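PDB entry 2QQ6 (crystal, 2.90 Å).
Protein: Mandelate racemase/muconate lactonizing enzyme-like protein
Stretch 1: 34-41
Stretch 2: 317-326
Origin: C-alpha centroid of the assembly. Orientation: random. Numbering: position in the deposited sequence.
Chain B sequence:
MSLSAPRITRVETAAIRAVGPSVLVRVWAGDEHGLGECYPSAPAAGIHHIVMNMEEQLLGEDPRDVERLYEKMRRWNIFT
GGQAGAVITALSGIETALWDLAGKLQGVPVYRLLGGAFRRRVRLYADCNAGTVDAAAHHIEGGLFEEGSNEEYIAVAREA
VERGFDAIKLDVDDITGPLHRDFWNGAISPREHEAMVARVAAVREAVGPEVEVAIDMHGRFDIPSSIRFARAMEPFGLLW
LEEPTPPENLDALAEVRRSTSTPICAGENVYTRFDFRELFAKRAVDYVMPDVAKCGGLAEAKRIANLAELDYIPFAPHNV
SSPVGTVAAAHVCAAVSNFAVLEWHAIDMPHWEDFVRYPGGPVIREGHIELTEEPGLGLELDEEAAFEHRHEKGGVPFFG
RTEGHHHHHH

Stretch 1, residues 34-41: GLGECYPS
Stretch 2 (317-326) PHNVSSPVGT

Residues 34–41 enter as the end of a β-strand, extended through Glu 37 (phi −123 to −144°, psi 131 to 156°), and continue as an extended loop through Cys 38 and Tyr 39. Against them lies a loop, 317–322, mostly extended but broken at Val 320 (−142/29), that turns into a helix at Pro 323 (−57/−30). The two run in opposite senses: Glu 37 CA is 5.1 Å from Gly 325 CA, and Tyr 39 CA is 6.4 Å from Ser 321 CA.

The main projection is Glu 37, whose extended side chain (chi1 t, chi2 t, chi3 −18°) carries its carboxylate into the hollow at the start of the helix. Ser 322, the N-cap residue (chi1 p), donates through OG to Glu 37 OE1 at a very short 2.4 Å. Gly 325 N reaches Glu 37 OE1 at 2.9 Å, nearly straight at 163°, while Ser 322 N points squarely at Glu 37 OE2 (3.1 Å, 178°) and makes only a weak bond to Glu 37 OE1 (3.2 Å). The acid thus gathers amide protons left free at the first turn. Gly 325 leaves room here: an ideal CB would lie 3.3 Å from Glu 37 OE1 and clash with Ser 321 CB at 2.7 Å. Ser 321 CB itself (chi1 m) closes on Glu 37 OE2 at 3.3 Å.

Apolar contacts flank this polar pocket. On the strand side, Leu 35 (t, p) meets Val 324 (t), with Leu 35 CD2 3.6 Å from Val 324 CG2; Val 324 CG1 also rests 3.8 Å from Gly 36 C. Farther along, Val 320 (p) sets CG1 against both rings, 3.2 Å from Tyr 39 CE1 and 3.4 Å from Pro 40 CD. The Tyr 39 ring (t, chi2 89°) also approaches the edge of His 318 (t, chi2 −101°), Tyr 39 CE1 to His 318 CE1 being 4.3 Å.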

ATOM      1  N   GLY B  34      13.257  20.498   9.956  1.00 54.31           N
ATOM      2  CA  GLY B  34      13.308  19.210  10.617  1.00 51.78           C
ATOM      3  C   GLY B  34      13.824  18.198   9.610  1.00 51.01           C
ATOM      4  O   GLY B  34      13.661  18.383   8.398  1.00 49.85           O
ATOM      5  N   LEU B  35      14.444  17.126  10.091  1.00 50.16           N
ATOM      6  CA  LEU B  35      14.980  16.122   9.178  1.00 50.34           C
ATOM      7  C   LEU B  35      14.448  14.695   9.383  1.00 50.21           C
ATOM      8  O   LEU B  35      14.368  14.199  10.508  1.00 49.81           O
ATOM      9  CB  LEU B  35      16.509  16.106   9.268  1.00 50.36           C
ATOM     10  CG  LEU B  35      17.225  15.286   8.189  1.00 50.17           C
ATOM     11  CD1 LEU B  35      17.254  16.091   6.897  1.00 49.33           C
ATOM     12  CD2 LEU B  35      18.643  14.938   8.634  1.00 50.25           C
ATOM     13  N   GLY B  36      14.100  14.043   8.277  1.00 49.78           N
ATOM     14  CA  GLY B  36      13.599  12.680   8.331  1.00 49.25           C
ATOM     15  C   GLY B  36      14.050  11.839   7.142  1.00 48.36           C
ATOM     16  O   GLY B  36      14.367  12.379   6.076  1.00 48.26           O
ATOM     17  N   GLU B  37      14.077  10.518   7.323  1.00 47.19           N
ATOM     18  CA  GLU B  37      14.496   9.600   6.258  1.00 46.08           C
ATOM     19  C   GLU B  37      13.451   8.519   5.972  1.00 45.10           C
ATOM     20  O   GLU B  37      12.956   7.867   6.894  1.00 45.38           O
ATOM     21  CB  GLU B  37      15.811   8.920   6.633  1.00 45.27           C
ATOM     22  CG  GLU B  37      16.431   8.127   5.512  1.00 45.78           C
ATOM     23  CD  GLU B  37      17.550   7.236   5.997  1.00 47.71           C
ATOM     24  OE1 GLU B  37      18.059   7.491   7.110  1.00 47.35           O
ATOM     25  OE2 GLU B  37      17.926   6.286   5.271  1.00 49.15           O
ATOM     26  N   CYS B  38      13.121   8.331   4.693  1.00 42.62           N
ATOM     27  CA  CYS B  38      12.150   7.319   4.298  1.00 40.36           C
ATOM     28  C   CYS B  38      12.838   5.965   4.176  1.00 40.30           C
ATOM     29  O   CYS B  38      14.064   5.880   4.061  1.00 41.44           O
ATOM     30  CB  CYS B  38      11.515   7.663   2.946  1.00 39.68           C
ATOM     31  SG  CYS B  38      10.341   9.054   2.914  1.00 39.16           S
ATOM     32  N   TYR B  39      12.035   4.907   4.217  1.00 38.90           N
ATOM     33  CA  TYR B  39      12.531   3.549   4.072  1.00 36.33           C
ATOM     34  C   TYR B  39      12.799   3.355   2.581  1.00 36.31           C
ATOM     35  O   TYR B  39      12.165   3.987   1.733  1.00 37.05           O
ATOM     36  CB  TYR B  39      11.465   2.563   4.553  1.00 35.23           C
ATOM     37  CG  TYR B  39      11.670   1.129   4.108  1.00 35.93           C
ATOM     38  CD1 TYR B  39      12.419   0.235   4.873  1.00 35.66           C
ATOM     39  CD2 TYR B  39      11.123   0.667   2.903  1.00 35.65           C
ATOM     40  CE1 TYR B  39      12.616  -1.078   4.449  1.00 34.41           C
ATOM     41  CE2 TYR B  39      11.319  -0.637   2.474  1.00 33.35           C
ATOM     42  CZ  TYR B  39      12.068  -1.502   3.250  1.00 33.96           C
ATOM     43  OH  TYR B  39      12.282  -2.787   2.822  1.00 33.43           O
ATOM     44  N   PRO B  40      13.765   2.501   2.236  1.00 36.26           N
ATOM     45  CA  PRO B  40      14.067   2.271   0.820  1.00 36.94           C
ATOM     46  C   PRO B  40      12.976   1.468   0.117  1.00 37.54           C
ATOM     47  O   PRO B  40      13.077   0.260  -0.044  1.00 37.66           O
ATOM     48  CB  PRO B  40      15.397   1.535   0.870  1.00 36.84           C
ATOM     49  CG  PRO B  40      15.329   0.806   2.198  1.00 36.84           C
ATOM     50  CD  PRO B  40      14.766   1.863   3.105  1.00 36.65           C
ATOM     51  N   SER B  41      11.929   2.147  -0.319  1.00 39.33           N
ATOM     52  CA  SER B  41      10.841   1.459  -0.987  1.00 40.84           C
ATOM     53  C   SER B  41      10.708   1.800  -2.469  1.00 42.05           C
ATOM     54  O   SER B  41      10.742   2.972  -2.863  1.00 41.73           O
ATOM     55  CB  SER B  41       9.529   1.765  -0.268  1.00 39.74           C
ATOM     56  OG  SER B  41       8.465   1.019  -0.826  1.00 39.40           O
ATOM     57  N   PRO B 317      11.747  -3.128  16.413  1.00 40.79           N
ATOM     58  CA  PRO B 317      11.628  -2.612  15.050  1.00 41.36           C
ATOM     59  C   PRO B 317      12.696  -3.046  14.050  1.00 42.26           C
ATOM     60  O   PRO B 317      13.852  -3.269  14.402  1.00 43.24           O
ATOM     61  CB  PRO B 317      11.604  -1.102  15.259  1.00 40.92           C
ATOM     62  CG  PRO B 317      12.452  -0.923  16.467  1.00 41.96           C
ATOM     63  CD  PRO B 317      11.978  -2.033  17.369  1.00 41.98           C
ATOM     64  N   HIS B 318      12.269  -3.165  12.795  1.00 43.31           N
ATOM     65  CA  HIS B 318      13.116  -3.547  11.667  1.00 44.43           C
ATOM     66  C   HIS B 318      13.744  -2.225  11.216  1.00 45.24           C
ATOM     67  O   HIS B 318      13.052  -1.218  11.099  1.00 46.37           O
ATOM     68  CB  HIS B 318      12.223  -4.175  10.573  1.00 44.63           C
ATOM     69  CG  HIS B 318      12.931  -4.531   9.296  1.00 45.54           C
ATOM     70  ND1 HIS B 318      12.863  -3.748   8.161  1.00 44.38           N
ATOM     71  CD2 HIS B 318      13.673  -5.614   8.958  1.00 44.85           C
ATOM     72  CE1 HIS B 318      13.526  -4.335   7.183  1.00 44.53           C
ATOM     73  NE2 HIS B 318      14.029  -5.469   7.639  1.00 44.77           N
ATOM     74  N   ASN B 319      15.050  -2.223  10.992  1.00 46.01           N
ATOM     75  CA  ASN B 319      15.747  -1.008  10.595  1.00 46.46           C
ATOM     76  C   ASN B 319      16.666  -1.256   9.419  1.00 47.09           C
ATOM     77  O   ASN B 319      17.502  -2.158   9.455  1.00 46.31           O
ATOM     78  CB  ASN B 319      16.583  -0.486  11.766  1.00 47.74           C
ATOM     79  CG  ASN B 319      17.171   0.891  11.510  1.00 48.21           C
ATOM     80  OD1 ASN B 319      17.740   1.159  10.452  1.00 50.28           O
ATOM     81  ND2 ASN B 319      17.044   1.771  12.490  1.00 48.49           N
ATOM     82  N   VAL B 320      16.531  -0.435   8.386  1.00 48.20           N
ATOM     83  CA  VAL B 320      17.366  -0.575   7.205  1.00 48.50           C
ATOM     84  C   VAL B 320      17.731   0.808   6.675  1.00 49.31           C
ATOM     85  O   VAL B 320      17.955   0.994   5.478  1.00 49.31           O
ATOM     86  CB  VAL B 320      16.620  -1.380   6.119  1.00 48.08           C
ATOM     87  CG1 VAL B 320      15.573  -0.515   5.448  1.00 48.38           C
ATOM     88  CG2 VAL B 320      17.594  -1.934   5.128  1.00 48.43           C
ATOM     89  N   SER B 321      17.793   1.784   7.575  1.00 50.40           N
ATOM     90  CA  SER B 321      18.115   3.150   7.179  1.00 50.56           C
ATOM     91  C   SER B 321      19.445   3.647   7.731  1.00 50.69           C
ATOM     92  O   SER B 321      20.097   2.968   8.524  1.00 50.57           O
ATOM     93  CB  SER B 321      16.987   4.094   7.603  1.00 49.81           C
ATOM     94  OG  SER B 321      15.778   3.740   6.958  1.00 49.38           O
ATOM     95  N   SER B 322      19.831   4.843   7.293  1.00 50.71           N
ATOM     96  CA  SER B 322      21.079   5.491   7.687  1.00 49.88           C
ATOM     97  C   SER B 322      20.996   6.072   9.101  1.00 49.12           C
ATOM     98  O   SER B 322      20.047   5.790   9.831  1.00 49.90           O
ATOM     99  CB  SER B 322      21.390   6.603   6.692  1.00 50.37           C
ATOM    100  OG  SER B 322      20.420   7.624   6.783  1.00 51.40           O
ATOM    101  N   PRO B 323      21.986   6.893   9.506  1.00 47.71           N
ATOM    102  CA  PRO B 323      21.933   7.461  10.855  1.00 46.13           C
ATOM    103  C   PRO B 323      20.662   8.266  11.151  1.00 45.07           C
ATOM    104  O   PRO B 323      20.211   8.325  12.297  1.00 43.78           O
ATOM    105  CB  PRO B 323      23.190   8.329  10.910  1.00 46.60           C
ATOM    106  CG  PRO B 323      24.132   7.614  10.015  1.00 46.33           C
ATOM    107  CD  PRO B 323      23.252   7.266   8.847  1.00 47.34           C
ATOM    108  N   VAL B 324      20.084   8.882  10.124  1.00 44.37           N
ATOM    109  CA  VAL B 324      18.876   9.680  10.323  1.00 44.56           C
ATOM    110  C   VAL B 324      17.696   8.811  10.772  1.00 45.01           C
ATOM    111  O   VAL B 324      17.174   8.987  11.883  1.00 45.99           O
ATOM    112  CB  VAL B 324      18.489  10.454   9.042  1.00 43.93           C
ATOM    113  CG1 VAL B 324      17.160  11.160   9.238  1.00 44.65           C
ATOM    114  CG2 VAL B 324      19.550  11.475   8.721  1.00 44.07           C
ATOM    115  N   GLY B 325      17.279   7.877   9.917  1.00 43.69           N
ATOM    116  CA  GLY B 325      16.177   7.004  10.270  1.00 40.89           C
ATOM    117  C   GLY B 325      16.501   6.239  11.539  1.00 39.64           C
ATOM    118  O   GLY B 325      15.723   6.207  12.494  1.00 39.52           O
ATOM    119  N   THR B 326      17.675   5.634  11.547  1.00 38.23           N
ATOM    120  CA  THR B 326      18.115   4.856  12.683  1.00 37.99           C
ATOM    121  C   THR B 326      17.986   5.554  14.019  1.00 39.49           C
ATOM    122  O   THR B 326      17.456   4.981  14.972  1.00 40.96           O
ATOM    123  CB  THR B 326      19.568   4.438  12.522  1.00 36.28           C
ATOM    124  OG1 THR B 326      19.709   3.732  11.286  1.00 35.84           O
ATOM    125  CG2 THR B 326      19.996   3.550  13.681  1.00 32.54           C
TER